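Local coordinates for protein NF-kappa-B inhibitor beta (Mus musculus, PDB 1OY3) that inhibits the transcription factor NF-kappa-B by binding it and trapping it in the cytoplasm, at residues Thr47-Ala52 / Ala69-Ala74; Gly77-Leu82 / Ala153-Gly158. All blocks are in the same frame, centred on the assembly; numbering follows the deposited sequence.

Contact 1 of 2, residues Thr47-Ala52 / Ala69-Ala74; sequences TALHLA and AGVLVA
The imidazole of H50 reaches over to the backbone of V73 and meets it with its rim: NE2 gives a weak, bent hydrogen bond to V73 O (3.1 Å, 128° at the hydrogen), an oxygen lying close to the ring plane. The other ring nitrogen fixes how the imidazole is turned. ND1 accepts from T47 N at 2.8 Å, and that donor sits almost exactly in the ring plane. T47 is the N-cap of helix 48-55, and with H50 it forms a capping box, the return bond from H50 N to T47 OG1 being weak. With OG1 between the backbone N and the carbonyl carbon (chi1 59°), T47 CG2 lies anti to the carbonyl carbon and meets V73 CG1 at 3.6 Å, the two side chains crossing obliquely. On the other flank L49 lays CG against A69 CB (4.1 Å), while its CD1 tip comes up to G70 O. A water between these two apolar patches, above one face of the H50 ring near its rim, joins T47 OG1 to G70 O, to which it donates. NE2 has a second, weakly bound acceptor, H79 O of the following repeat. With ND1 accepting, the ring is probably neutral and carries its proton on NE2, one N-H shared between two weak bonds; the histidine thus links the helix start of ANK 2 to the loop ending that repeat.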
# COMPACT_ATOMS: atom_id res chain seq x y z
N THR C 47 14.92 5.03 -7.13
CA THR C 47 15.78 5.60 -8.16
C THR C 47 15.92 7.06 -7.76
O THR C 47 15.37 7.49 -6.74
CB THR C 47 15.12 5.51 -9.54
OG1 THR C 47 13.88 6.24 -9.52
CG2 THR C 47 14.86 4.05 -9.92
N ALA C 48 16.65 7.84 -8.55
CA ALA C 48 16.80 9.26 -8.25
C ALA C 48 15.45 9.95 -8.38
O ALA C 48 15.13 10.89 -7.64
CB ALA C 48 17.81 9.89 -9.20
N LEU C 49 14.65 9.49 -9.34
CA LEU C 49 13.32 10.06 -9.59
C LEU C 49 12.48 9.89 -8.33
O LEU C 49 11.86 10.84 -7.87
CB LEU C 49 12.62 9.34 -10.75
CG LEU C 49 11.80 10.15 -11.77
CD1 LEU C 49 10.60 9.32 -12.26
CD2 LEU C 49 11.33 11.44 -11.15
N HIS C 50 12.45 8.68 -7.80
CA HIS C 50 11.69 8.36 -6.59
C HIS C 50 12.06 9.33 -5.48
O HIS C 50 11.20 9.87 -4.77
CB HIS C 50 12.00 6.95 -6.10
CG HIS C 50 11.39 5.85 -6.91
ND1 HIS C 50 12.14 4.82 -7.44
CD2 HIS C 50 10.10 5.59 -7.23
CE1 HIS C 50 11.33 3.96 -8.03
NE2 HIS C 50 10.09 4.40 -7.92
N LEU C 51 13.36 9.54 -5.30
CA LEU C 51 13.82 10.45 -4.26
C LEU C 51 13.31 11.86 -4.49
O LEU C 51 12.85 12.51 -3.56
CB LEU C 51 15.36 10.44 -4.22
CG LEU C 51 15.92 9.09 -3.77
CD1 LEU C 51 17.45 9.08 -3.89
CD2 LEU C 51 15.48 8.83 -2.34
N ALA C 52 13.39 12.33 -5.73
CA ALA C 52 12.96 13.67 -6.08
C ALA C 52 11.46 13.82 -5.82
O ALA C 52 11.00 14.86 -5.33
CB ALA C 52 13.26 13.94 -7.57
N ALA C 69 14.63 9.50 -17.28
CA ALA C 69 14.46 8.59 -16.15
C ALA C 69 13.16 7.79 -16.32
O ALA C 69 12.13 8.34 -16.73
CB ALA C 69 14.42 9.40 -14.84
N GLY C 70 13.23 6.49 -16.02
CA GLY C 70 12.07 5.61 -16.12
C GLY C 70 10.98 6.01 -15.14
O GLY C 70 11.23 6.18 -13.95
N VAL C 71 9.76 6.14 -15.63
CA VAL C 71 8.66 6.57 -14.79
C VAL C 71 7.81 5.43 -14.23
O VAL C 71 6.91 5.65 -13.42
CB VAL C 71 7.78 7.57 -15.57
CG1 VAL C 71 6.85 6.83 -16.53
CG2 VAL C 71 7.01 8.43 -14.62
N LEU C 72 8.09 4.21 -14.65
CA LEU C 72 7.34 3.05 -14.17
C LEU C 72 8.13 2.23 -13.17
O LEU C 72 7.59 1.33 -12.54
CB LEU C 72 6.92 2.15 -15.34
CG LEU C 72 5.93 2.75 -16.34
CD1 LEU C 72 5.50 1.69 -17.33
CD2 LEU C 72 4.71 3.29 -15.60
N VAL C 73 9.42 2.52 -13.03
CA VAL C 73 10.25 1.78 -12.09
C VAL C 73 9.57 1.85 -10.73
O VAL C 73 9.02 2.88 -10.36
CB VAL C 73 11.68 2.38 -12.00
CG1 VAL C 73 12.53 1.57 -11.03
CG2 VAL C 73 12.33 2.38 -13.39
N ALA C 74 9.60 0.75 -9.99
CA ALA C 74 8.97 0.71 -8.68
C ALA C 74 9.98 0.42 -7.57
O ALA C 74 10.89 -0.39 -7.75
CB ALA C 74 7.89 -0.36 -8.66
O HOH W 1 11.62 5.99 -11.13

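Contact 2 of 2, residues Gly77-Leu82 / Ala153-Gly158; sequences GGHTAL and AENYDG
Y156 carries CG anti to its carbonyl carbon (chi1 -58°), a turn that swings the phenol ring back over the G77-G78 backbone, while N155 holds CG between its backbone N and carbonyl carbon, which folds the amide toward its own following turn. The ring lies flat on G78: the CA sits 3.4 Å from the centroid and only 7° off the normal, a CH-pi contact over the face, and G78 N also lies over that face. G78, with positive phi, brings its CA and backbone N up to the ring with no side chain between. Beside this CH-pi contact, Y156 N donates to G77 O (3.0 Å), a nearly straight bond although the donor is tilted from the carbonyl plane. N155 CA makes a CA-H...O contact with G78 O at 3.1 Å. A water donates both to G78 O and to E154 O, bridging the two backbones where they do not bond directly.

H79 runs alongside N155 in the same direction, with ring and amide planes 80° apart; the ND1-CE1 side of the H79 ring lies 3.5 Å from N155 ND2. N155 OD1 accepts from D157 N at 2.7 Å, forming an Asx turn, and also takes the N-H of H159. At the far end T80 CG2 meets A153 CB (3.8 Å), while T80 OG1 is held by H83 ND1. The chain of another protein hydrogen-bonds to Y156 O and packs on the Y156 side chain. A type I turn from N155 to G158, set against the glycine-containing loop that leads into helix 81-85, is the loop-on-loop stacking of adjacent ankyrin repeats, here ANK 3 and ANK 4.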
# COMPACT_ATOMS: atom_id res chain seq x y z
N GLY C 77 8.03 -0.99 -2.16
CA GLY C 77 6.60 -1.21 -1.99
C GLY C 77 5.81 -1.26 -3.29
O GLY C 77 4.57 -1.29 -3.28
N GLY C 78 6.53 -1.26 -4.41
CA GLY C 78 5.90 -1.29 -5.72
C GLY C 78 5.43 0.10 -6.13
O GLY C 78 4.59 0.24 -7.03
N HIS C 79 5.96 1.13 -5.46
CA HIS C 79 5.56 2.50 -5.77
C HIS C 79 6.36 3.13 -6.90
O HIS C 79 7.59 3.12 -6.88
CB HIS C 79 5.73 3.39 -4.54
CG HIS C 79 4.98 2.92 -3.33
ND1 HIS C 79 3.61 2.99 -3.23
CD2 HIS C 79 5.42 2.37 -2.17
CE1 HIS C 79 3.23 2.51 -2.06
NE2 HIS C 79 4.31 2.12 -1.40
N THR C 80 5.66 3.68 -7.89
CA THR C 80 6.33 4.39 -8.98
C THR C 80 6.55 5.78 -8.40
O THR C 80 6.10 6.06 -7.27
CB THR C 80 5.42 4.58 -10.20
OG1 THR C 80 4.23 5.26 -9.78
CG2 THR C 80 5.05 3.24 -10.82
N ALA C 81 7.22 6.64 -9.15
CA ALA C 81 7.46 8.01 -8.71
C ALA C 81 6.11 8.71 -8.52
O ALA C 81 5.93 9.49 -7.58
CB ALA C 81 8.29 8.78 -9.76
N LEU C 82 5.16 8.42 -9.41
CA LEU C 82 3.83 9.03 -9.30
C LEU C 82 3.13 8.57 -8.03
O LEU C 82 2.42 9.34 -7.41
CB LEU C 82 2.94 8.67 -10.52
CG LEU C 82 1.52 9.28 -10.47
CD1 LEU C 82 1.63 10.80 -10.33
CD2 LEU C 82 0.70 8.92 -11.73
N ALA C 153 -0.62 2.16 -12.99
CA ALA C 153 0.45 1.35 -12.41
C ALA C 153 -0.02 0.96 -11.01
O ALA C 153 -0.56 1.78 -10.28
CB ALA C 153 1.75 2.17 -12.33
N GLU C 154 0.16 -0.29 -10.63
CA GLU C 154 -0.28 -0.68 -9.30
C GLU C 154 0.87 -1.09 -8.41
O GLU C 154 1.79 -1.78 -8.84
CB GLU C 154 -1.33 -1.81 -9.37
CG GLU C 154 -0.82 -3.15 -9.84
CD GLU C 154 -1.79 -4.29 -9.51
OE1 GLU C 154 -1.65 -5.38 -10.11
OE2 GLU C 154 -2.68 -4.11 -8.65
N ASN C 155 0.83 -0.65 -7.16
CA ASN C 155 1.89 -1.01 -6.23
C ASN C 155 1.56 -2.38 -5.67
O ASN C 155 0.57 -3.01 -6.07
CB ASN C 155 2.01 0.01 -5.10
CG ASN C 155 0.72 0.21 -4.34
OD1 ASN C 155 -0.05 -0.73 -4.15
ND2 ASN C 155 0.49 1.44 -3.87
N TYR C 156 2.38 -2.83 -4.73
CA TYR C 156 2.20 -4.14 -4.11
C TYR C 156 1.02 -4.19 -3.14
O TYR C 156 0.67 -5.26 -2.64
CB TYR C 156 3.53 -4.57 -3.45
CG TYR C 156 4.68 -4.62 -4.44
CD1 TYR C 156 6.01 -4.46 -4.03
CD2 TYR C 156 4.45 -4.82 -5.80
CE1 TYR C 156 7.07 -4.51 -4.94
CE2 TYR C 156 5.49 -4.87 -6.72
CZ TYR C 156 6.80 -4.72 -6.29
OH TYR C 156 7.83 -4.75 -7.21
N ASP C 157 0.41 -3.04 -2.88
CA ASP C 157 -0.76 -2.98 -2.01
C ASP C 157 -1.99 -3.07 -2.91
O ASP C 157 -3.12 -2.95 -2.45
CB ASP C 157 -0.82 -1.65 -1.25
CG ASP C 157 0.39 -1.42 -0.38
OD1 ASP C 157 0.76 -2.33 0.38
OD2 ASP C 157 0.97 -0.31 -0.45
N GLY C 158 -1.76 -3.26 -4.21
CA GLY C 158 -2.86 -3.33 -5.16
C GLY C 158 -3.45 -1.96 -5.44
O GLY C 158 -4.56 -1.84 -5.96
O HOH W 2 3.96 -0.07 -9.65

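Overall arrangement
After helices 12-18 and 22-32 the chain enters helix 48-55, returns through helix 58-66, and contact 1 closes this short loop of ANK 2 onto the start of its first helix. Contact 2 opens afterwards, before helix 81-85, and closes a far longer excursion through helix 91-97 and an unmodelled segment, joining the start of ANK 3 to the loop before helix 161-167, where ANK 4 begins. The two are in series, neither nested nor crossed. Their centres are 12 Å apart and they touch, L49 CD1 meeting A81 CB at 3.4 Å. Together they link the loops before helices 81-85 and 161-167 to the start of helix 48-55, across ANK 2, 3 and 4.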